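Local coordinates for protein putative aspartate aminotransferase (Thermus thermophilus, PDB 1IUG) that probably transfers amino groups between amino acids and 2-oxo acids as a pyridoxal 5'-phosphate-dependent class-V aminotransferase, with aspartate as a putative substrate, at residues 80-85 with 103-108; 109-114 with 277-282. One frame throughout, in Å; residues are numbered along the deposited sequence.

Interaction 1 (80-85 with 103-108); sequences VPVYGK and RLDYPY
The Tyr-108 ring lies with one face against the backbone at Gly-84: Gly-84 CA sits 3.7 Å from the ring centroid, 16° off the normal, a CH-pi contact. A chi1 of -87°, with CG anti to the carbonyl carbon, turns the ring back over that glycine. The Tyr-106 ring instead presents an edge to Val-82 O, which lies near its plane, while its CE1 meets Pro-81 CB at 4.1 Å and its OH bonds Asp-116. The ends of strands 77-82 and 100-105 pair in parallel. Val-82 N donates to Leu-104 O at 2.9 Å, from above the carbonyl plane. Tyr-106 N reaches Val-82 O at 2.8 Å, nearly along the C=O axis; Leu-104 N to Val-80 O is weak. On the Val-80 and Val-82 face, the bent Arg-103 chain crosses Val-82 obliquely, NE 3.3 Å from CG2. The same NE makes a salt bridge with Asp-105 OD1 at 2.8 Å, whose hydrogen bond is bent and weak. An alanine in place of Tyr-108 would probably cost the CH-pi contact with Gly-84 CA and loosen the hold of 103-108 on the start of helix 85-96. Lys-85 NZ bonds Gln-313 and a phosphate ion probably from the crystallisation liquor; this strand-to-helix turn of the beta-alpha-beta unit is consistent with a place that can accept an anion near the predicted substrate residue Arg-322.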
ATOM      1  N   VAL A  80      -1.323  17.115 -20.821  1.00 31.55           N
ATOM      2  CA  VAL A  80      -0.777  15.775 -20.631  1.00 30.28           C
ATOM      3  C   VAL A  80      -0.398  15.084 -21.940  1.00 30.77           C
ATOM      4  O   VAL A  80      -1.268  14.632 -22.690  1.00 29.84           O
ATOM      5  CB  VAL A  80      -1.783  14.855 -19.880  1.00 31.37           C
ATOM      6  CG1 VAL A  80      -1.184  13.471 -19.670  1.00 28.32           C
ATOM      7  CG2 VAL A  80      -2.187  15.475 -18.548  1.00 26.90           C
ATOM      8  N   PRO A  81       0.908  15.035 -22.253  1.00 29.12           N
ATOM      9  CA  PRO A  81       1.383  14.385 -23.475  1.00 28.29           C
ATOM     10  C   PRO A  81       1.296  12.876 -23.268  1.00 28.64           C
ATOM     11  O   PRO A  81       1.605  12.376 -22.183  1.00 27.83           O
ATOM     12  CB  PRO A  81       2.846  14.826 -23.554  1.00 28.61           C
ATOM     13  CG  PRO A  81       2.876  16.102 -22.783  1.00 30.18           C
ATOM     14  CD  PRO A  81       1.999  15.784 -21.611  1.00 29.86           C
ATOM     15  N   VAL A  82       0.861  12.153 -24.293  1.00 28.05           N
ATOM     16  CA  VAL A  82       0.748  10.708 -24.200  1.00 27.22           C
ATOM     17  C   VAL A  82       1.610  10.042 -25.265  1.00 27.93           C
ATOM     18  O   VAL A  82       1.455  10.294 -26.460  1.00 27.84           O
ATOM     19  CB  VAL A  82      -0.718  10.247 -24.304  1.00 27.79           C
ATOM     20  CG1 VAL A  82      -0.802   8.723 -24.256  1.00 29.55           C
ATOM     21  CG2 VAL A  82      -1.525  10.846 -23.164  1.00 27.22           C
ATOM     22  N   TYR A  83       2.541   9.208 -24.808  1.00 27.05           N
ATOM     23  CA  TYR A  83       3.466   8.509 -25.687  1.00 26.42           C
ATOM     24  C   TYR A  83       3.800   7.117 -25.160  1.00 26.75           C
ATOM     25  O   TYR A  83       4.813   6.521 -25.534  1.00 27.27           O
ATOM     26  CB  TYR A  83       4.745   9.339 -25.864  1.00 25.85           C
ATOM     27  CG  TYR A  83       5.252   9.982 -24.589  1.00 23.72           C
ATOM     28  CD1 TYR A  83       6.356   9.465 -23.910  1.00 23.73           C
ATOM     29  CD2 TYR A  83       4.625  11.111 -24.063  1.00 22.33           C
ATOM     30  CE1 TYR A  83       6.823  10.063 -22.732  1.00 21.99           C
ATOM     31  CE2 TYR A  83       5.081  11.713 -22.896  1.00 23.75           C
ATOM     32  CZ  TYR A  83       6.179  11.183 -22.236  1.00 23.09           C
ATOM     33  OH  TYR A  83       6.619  11.785 -21.082  1.00 22.88           O
ATOM     34  N   GLY A  84       2.929   6.597 -24.304  1.00 26.80           N
ATOM     35  CA  GLY A  84       3.151   5.281 -23.751  1.00 27.41           C
ATOM     36  C   GLY A  84       2.093   4.895 -22.748  1.00 27.81           C
ATOM     37  O   GLY A  84       1.185   5.671 -22.454  1.00 27.93           O
ATOM     38  N   LYS A  85       2.242   3.691 -22.207  1.00 28.50           N
ATOM     39  CA  LYS A  85       1.330   3.121 -21.219  1.00 29.65           C
ATOM     40  C   LYS A  85       1.187   4.016 -19.984  1.00 29.08           C
ATOM     41  O   LYS A  85       0.068   4.333 -19.566  1.00 27.37           O
ATOM     42  CB  LYS A  85       1.858   1.737 -20.812  1.00 33.79           C
ATOM     43  CG  LYS A  85       0.908   0.769 -20.088  1.00 39.33           C
ATOM     44  CD  LYS A  85       1.453   0.227 -18.775  1.00 45.50           C
ATOM     45  CE  LYS A  85       0.975  -1.202 -18.486  1.00 48.22           C
ATOM     46  NZ  LYS A  85       1.970  -2.061 -17.769  1.00 50.20           N
ATOM     47  N   ARG A 103      -4.900  16.353 -24.335  1.00 35.56           N
ATOM     48  CA  ARG A 103      -4.167  15.131 -24.595  1.00 37.78           C
ATOM     49  C   ARG A 103      -3.476  15.193 -25.963  1.00 39.47           C
ATOM     50  O   ARG A 103      -4.137  15.253 -27.001  1.00 39.82           O
ATOM     51  CB  ARG A 103      -5.194  13.994 -24.490  1.00 39.53           C
ATOM     52  CG  ARG A 103      -4.724  12.559 -24.384  1.00 42.13           C
ATOM     53  CD  ARG A 103      -3.939  12.069 -25.562  1.00 46.42           C
ATOM     54  NE  ARG A 103      -3.824  10.607 -25.574  1.00 49.62           N
ATOM     55  CZ  ARG A 103      -4.812   9.749 -25.316  1.00 49.47           C
ATOM     56  NH1 ARG A 103      -6.031  10.182 -25.012  1.00 52.23           N
ATOM     57  NH2 ARG A 103      -4.582   8.443 -25.373  1.00 47.35           N
ATOM     58  N   LEU A 104      -2.144  15.237 -25.950  1.00 38.66           N
ATOM     59  CA  LEU A 104      -1.357  15.277 -27.181  1.00 39.07           C
ATOM     60  C   LEU A 104      -0.713  13.913 -27.439  1.00 39.35           C
ATOM     61  O   LEU A 104       0.217  13.511 -26.734  1.00 39.09           O
ATOM     62  CB  LEU A 104      -0.277  16.358 -27.100  1.00 40.38           C
ATOM     63  CG  LEU A 104      -0.727  17.814 -26.949  1.00 42.04           C
ATOM     64  CD1 LEU A 104       0.497  18.718 -27.000  1.00 41.42           C
ATOM     65  CD2 LEU A 104      -1.716  18.191 -28.052  1.00 41.32           C
ATOM     66  N   ASP A 105      -1.202  13.214 -28.460  1.00 38.35           N
ATOM     67  CA  ASP A 105      -0.699  11.886 -28.802  1.00 39.33           C
ATOM     68  C   ASP A 105       0.579  11.823 -29.621  1.00 38.55           C
ATOM     69  O   ASP A 105       0.758  12.563 -30.587  1.00 38.95           O
ATOM     70  CB  ASP A 105      -1.778  11.067 -29.516  1.00 41.17           C
ATOM     71  CG  ASP A 105      -2.854  10.576 -28.575  1.00 44.05           C
ATOM     72  OD1 ASP A 105      -2.641   9.528 -27.928  1.00 43.56           O
ATOM     73  OD2 ASP A 105      -3.913  11.237 -28.490  1.00 46.66           O
ATOM     74  N   TYR A 106       1.455  10.903 -29.231  1.00 36.22           N
ATOM     75  CA  TYR A 106       2.713  10.668 -29.920  1.00 35.46           C
ATOM     76  C   TYR A 106       2.824   9.176 -30.162  1.00 34.82           C
ATOM     77  O   TYR A 106       2.280   8.375 -29.401  1.00 36.05           O
ATOM     78  CB  TYR A 106       3.904  11.105 -29.067  1.00 34.19           C
ATOM     79  CG  TYR A 106       4.000  12.588 -28.852  1.00 33.08           C
ATOM     80  CD1 TYR A 106       3.323  13.198 -27.804  1.00 32.21           C
ATOM     81  CD2 TYR A 106       4.770  13.385 -29.699  1.00 32.42           C
ATOM     82  CE1 TYR A 106       3.405  14.564 -27.598  1.00 33.05           C
ATOM     83  CE2 TYR A 106       4.861  14.749 -29.503  1.00 31.46           C
ATOM     84  CZ  TYR A 106       4.177  15.333 -28.449  1.00 32.23           C
ATOM     85  OH  TYR A 106       4.278  16.683 -28.224  1.00 31.61           O
ATOM     86  N   PRO A 107       3.480   8.779 -31.261  1.00 34.42           N
ATOM     87  CA  PRO A 107       3.635   7.350 -31.545  1.00 34.97           C
ATOM     88  C   PRO A 107       4.451   6.714 -30.418  1.00 36.06           C
ATOM     89  O   PRO A 107       5.407   7.322 -29.924  1.00 36.08           O
ATOM     90  CB  PRO A 107       4.432   7.355 -32.849  1.00 34.71           C
ATOM     91  CG  PRO A 107       3.976   8.616 -33.517  1.00 35.86           C
ATOM     92  CD  PRO A 107       3.976   9.602 -32.379  1.00 33.77           C
ATOM     93  N   TYR A 108       4.049   5.526 -29.976  1.00 35.86           N
ATOM     94  CA  TYR A 108       4.777   4.831 -28.919  1.00 36.56           C
ATOM     95  C   TYR A 108       6.238   4.699 -29.339  1.00 35.14           C
ATOM     96  O   TYR A 108       6.542   4.194 -30.420  1.00 35.02           O
ATOM     97  CB  TYR A 108       4.168   3.449 -28.648  1.00 37.21           C
ATOM     98  CG  TYR A 108       3.022   3.443 -27.648  1.00 37.63           C
ATOM     99  CD1 TYR A 108       2.911   2.425 -26.698  1.00 39.16           C
ATOM    100  CD2 TYR A 108       2.045   4.441 -27.658  1.00 39.16           C
ATOM    101  CE1 TYR A 108       1.856   2.398 -25.784  1.00 39.45           C
ATOM    102  CE2 TYR A 108       0.981   4.422 -26.745  1.00 38.87           C
ATOM    103  CZ  TYR A 108       0.895   3.397 -25.815  1.00 39.61           C
ATOM    104  OH  TYR A 108      -0.156   3.358 -24.926  1.00 41.78           O
TER

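Interaction 2 (109-114 with 277-282)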
ATOM      1  N   GLY A 109       7.133   5.214 -28.500  1.00 34.83           N
ATOM      2  CA  GLY A 109       8.554   5.172 -28.797  1.00 34.24           C
ATOM      3  C   GLY A 109       9.102   6.581 -28.928  1.00 35.10           C
ATOM      4  O   GLY A 109      10.312   6.803 -28.828  1.00 33.22           O
ATOM      5  N   ASP A 110       8.201   7.534 -29.157  1.00 35.64           N
ATOM      6  CA  ASP A 110       8.558   8.945 -29.301  1.00 37.96           C
ATOM      7  C   ASP A 110       8.387   9.705 -27.989  1.00 35.30           C
ATOM      8  O   ASP A 110       7.809   9.193 -27.031  1.00 34.19           O
ATOM      9  CB  ASP A 110       7.698   9.612 -30.382  1.00 42.13           C
ATOM     10  CG  ASP A 110       8.099   9.209 -31.791  1.00 47.32           C
ATOM     11  OD1 ASP A 110       8.427   8.023 -32.016  1.00 52.10           O
ATOM     12  OD2 ASP A 110       8.076  10.086 -32.682  1.00 50.60           O
ATOM     13  N   THR A 111       8.918  10.922 -27.956  1.00 33.79           N
ATOM     14  CA  THR A 111       8.822  11.790 -26.785  1.00 35.15           C
ATOM     15  C   THR A 111       8.422  13.190 -27.245  1.00 35.56           C
ATOM     16  O   THR A 111       8.657  13.566 -28.395  1.00 36.64           O
ATOM     17  CB  THR A 111      10.161  11.874 -26.005  1.00 34.11           C
ATOM     18  OG1 THR A 111      11.212  12.290 -26.884  1.00 34.21           O
ATOM     19  CG2 THR A 111      10.515  10.529 -25.388  1.00 34.05           C
ATOM     20  N   PRO A 112       7.803  13.975 -26.352  1.00 36.00           N
ATOM     21  CA  PRO A 112       7.359  15.340 -26.650  1.00 36.63           C
ATOM     22  C   PRO A 112       8.500  16.298 -26.984  1.00 36.36           C
ATOM     23  O   PRO A 112       9.610  16.156 -26.475  1.00 35.10           O
ATOM     24  CB  PRO A 112       6.674  15.765 -25.349  1.00 36.29           C
ATOM     25  CG  PRO A 112       6.233  14.477 -24.747  1.00 36.52           C
ATOM     26  CD  PRO A 112       7.411  13.592 -24.986  1.00 35.48           C
ATOM     27  N   ARG A 113       8.213  17.261 -27.856  1.00 37.93           N
ATOM     28  CA  ARG A 113       9.184  18.287 -28.242  1.00 39.49           C
ATOM     29  C   ARG A 113       8.889  19.482 -27.331  1.00 37.53           C
ATOM     30  O   ARG A 113       7.730  19.736 -26.993  1.00 34.09           O
ATOM     31  CB  ARG A 113       8.957  18.741 -29.689  1.00 45.22           C
ATOM     32  CG  ARG A 113       8.761  17.647 -30.722  1.00 54.11           C
ATOM     33  CD  ARG A 113       9.953  16.716 -30.840  1.00 62.02           C
ATOM     34  NE  ARG A 113       9.665  15.575 -31.716  1.00 69.84           N
ATOM     35  CZ  ARG A 113       9.250  15.667 -32.980  1.00 71.73           C
ATOM     36  NH1 ARG A 113       9.069  16.851 -33.552  1.00 73.44           N
ATOM     37  NH2 ARG A 113       8.995  14.563 -33.671  1.00 73.41           N
ATOM     38  N   PRO A 114       9.927  20.223 -26.911  1.00 37.38           N
ATOM     39  CA  PRO A 114       9.734  21.393 -26.040  1.00 37.92           C
ATOM     40  C   PRO A 114       8.775  22.422 -26.656  1.00 39.09           C
ATOM     41  O   PRO A 114       8.051  23.123 -25.943  1.00 37.50           O
ATOM     42  CB  PRO A 114      11.146  21.956 -25.921  1.00 37.60           C
ATOM     43  CG  PRO A 114      11.996  20.720 -25.973  1.00 39.03           C
ATOM     44  CD  PRO A 114      11.361  19.931 -27.092  1.00 37.46           C
ATOM     45  N   PRO A 277      12.517   3.014 -28.946  1.00 36.71           N
ATOM     46  CA  PRO A 277      12.643   4.459 -28.716  1.00 37.72           C
ATOM     47  C   PRO A 277      13.769   5.167 -29.479  1.00 38.67           C
ATOM     48  O   PRO A 277      14.664   4.524 -30.026  1.00 38.50           O
ATOM     49  CB  PRO A 277      12.886   4.524 -27.216  1.00 36.85           C
ATOM     50  CG  PRO A 277      13.790   3.345 -27.004  1.00 36.80           C
ATOM     51  CD  PRO A 277      13.146   2.255 -27.843  1.00 35.02           C
ATOM     52  N   LYS A 278      13.694   6.498 -29.516  1.00 40.81           N
ATOM     53  CA  LYS A 278      14.704   7.341 -30.163  1.00 43.60           C
ATOM     54  C   LYS A 278      15.659   7.778 -29.053  1.00 43.78           C
ATOM     55  O   LYS A 278      16.870   7.849 -29.244  1.00 44.36           O
ATOM     56  CB  LYS A 278      14.065   8.595 -30.779  1.00 46.08           C
ATOM     57  CG  LYS A 278      12.928   8.347 -31.762  1.00 49.82           C
ATOM     58  CD  LYS A 278      13.380   7.513 -32.961  1.00 53.84           C
ATOM     59  CE  LYS A 278      12.243   7.266 -33.959  1.00 54.92           C
ATOM     60  NZ  LYS A 278      10.943   7.888 -33.560  1.00 55.60           N
ATOM     61  N   ARG A 279      15.071   8.118 -27.909  1.00 42.86           N
ATOM     62  CA  ARG A 279      15.792   8.536 -26.712  1.00 43.76           C
ATOM     63  C   ARG A 279      15.788   7.327 -25.791  1.00 42.04           C
ATOM     64  O   ARG A 279      14.727   6.812 -25.435  1.00 41.44           O
ATOM     65  CB  ARG A 279      15.054   9.692 -26.044  1.00 47.80           C
ATOM     66  CG  ARG A 279      15.448  11.078 -26.517  1.00 52.20           C
ATOM     67  CD  ARG A 279      16.914  11.360 -26.257  1.00 56.11           C
ATOM     68  NE  ARG A 279      17.125  12.744 -25.833  1.00 57.89           N
ATOM     69  CZ  ARG A 279      16.841  13.212 -24.619  1.00 58.53           C
ATOM     70  NH1 ARG A 279      16.325  12.415 -23.688  1.00 56.37           N
ATOM     71  NH2 ARG A 279      17.098  14.480 -24.325  1.00 60.48           N
ATOM     72  N   PHE A 280      16.972   6.896 -25.380  1.00 40.17           N
ATOM     73  CA  PHE A 280      17.084   5.712 -24.546  1.00 40.03           C
ATOM     74  C   PHE A 280      17.146   5.912 -23.040  1.00 38.21           C
ATOM     75  O   PHE A 280      17.974   6.666 -22.530  1.00 39.13           O
ATOM     76  CB  PHE A 280      18.274   4.868 -25.010  1.00 42.12           C
ATOM     77  CG  PHE A 280      18.239   4.535 -26.473  1.00 45.37           C
ATOM     78  CD1 PHE A 280      18.678   5.459 -27.420  1.00 47.21           C
ATOM     79  CD2 PHE A 280      17.739   3.315 -26.908  1.00 46.03           C
ATOM     80  CE1 PHE A 280      18.613   5.171 -28.782  1.00 48.78           C
ATOM     81  CE2 PHE A 280      17.671   3.014 -28.265  1.00 47.66           C
ATOM     82  CZ  PHE A 280      18.107   3.944 -29.205  1.00 49.13           C
ATOM     83  N   SER A 281      16.235   5.239 -22.345  1.00 35.33           N
ATOM     84  CA  SER A 281      16.181   5.260 -20.891  1.00 32.39           C
ATOM     85  C   SER A 281      17.017   4.068 -20.431  1.00 30.48           C
ATOM     86  O   SER A 281      16.947   2.993 -21.026  1.00 31.04           O
ATOM     87  CB  SER A 281      14.744   5.081 -20.407  1.00 33.36           C
ATOM     88  OG  SER A 281      14.710   4.872 -19.008  1.00 33.70           O
ATOM     89  N   PRO A 282      17.824   4.245 -19.375  1.00 28.16           N
ATOM     90  CA  PRO A 282      18.663   3.158 -18.861  1.00 27.22           C
ATOM     91  C   PRO A 282      17.865   2.090 -18.097  1.00 26.35           C
ATOM     92  O   PRO A 282      18.424   1.085 -17.670  1.00 26.55           O
ATOM     93  CB  PRO A 282      19.624   3.881 -17.908  1.00 27.85           C
ATOM     94  CG  PRO A 282      19.508   5.351 -18.281  1.00 28.61           C
ATOM     95  CD  PRO A 282      18.068   5.492 -18.631  1.00 28.20           C
TER
HETATM   96  O   HOH W   1      12.334   8.286 -27.850  1.00 29.65           O
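Asp-110 and Lys-278 form the salt bridge of this contact, OD1 to NZ at 3.0 Å, with the two side chains lying side by side and pointing the same way. NZ favours one carboxylate oxygen, since OD2 stands 3.7 Å from it. Both side chains leave the backbone with CG anti to the carbonyl carbon, and the lysine bends at chi2 and, in an eclipsed turn, at chi4 (0°), bringing NZ beside OD1, above the carboxylate plane. The pairing would be expected to favour the charged form of each group. Next comes the carbonyl of Gly-109. A water donates to Gly-109 O at 2.7 Å and accepts from Arg-279 N at 2.7 Å, bridging the two backbones. Lys-278 N adds a long, weak hydrogen bond to the same oxygen, and Pro-277 CA approaches it at 3.3 Å in a CA-H...O contact. Gly-109 has a positive phi of 117°, where a side chain would jam against the preceding carbonyl oxygen. Farther out, Thr-111 OG1 comes to 4.4 Å from Arg-279 CG. This is a loop-to-loop junction, partly bridged by water, between the seven-stranded and five-stranded sheets. Thr-111 and Pro-277 both touch Ala-136 of strand 136-137, Arg-279 and Ser-281 make backbone hydrogen bonds with Leu-137 and Gly-135, and Pro-112 and Pro-114 rest on helix 140-150.

From the N terminus, the chain leaves strand 77-82, passes through helix 85-96 and returns in strand 100-105, so interaction 1 closes a short crossover at the outermost strand, within this chain, of the seven-stranded sheet. It ends at residue 108, and interaction 2 opens at the very next residue: the two follow in series, neither nested nor crossed. The second closes a far longer loop, whose 162 residues take in strands 124-128, 155-159, 178-182 and 193-198 before 277-282, between strands 274-275 and 285-288 of the five-stranded sheet, comes back to 109-114. Pro-112 binds the two contacts together, packing on Pro-81, Tyr-83 and Tyr-106, so 109-114 links the two sheets.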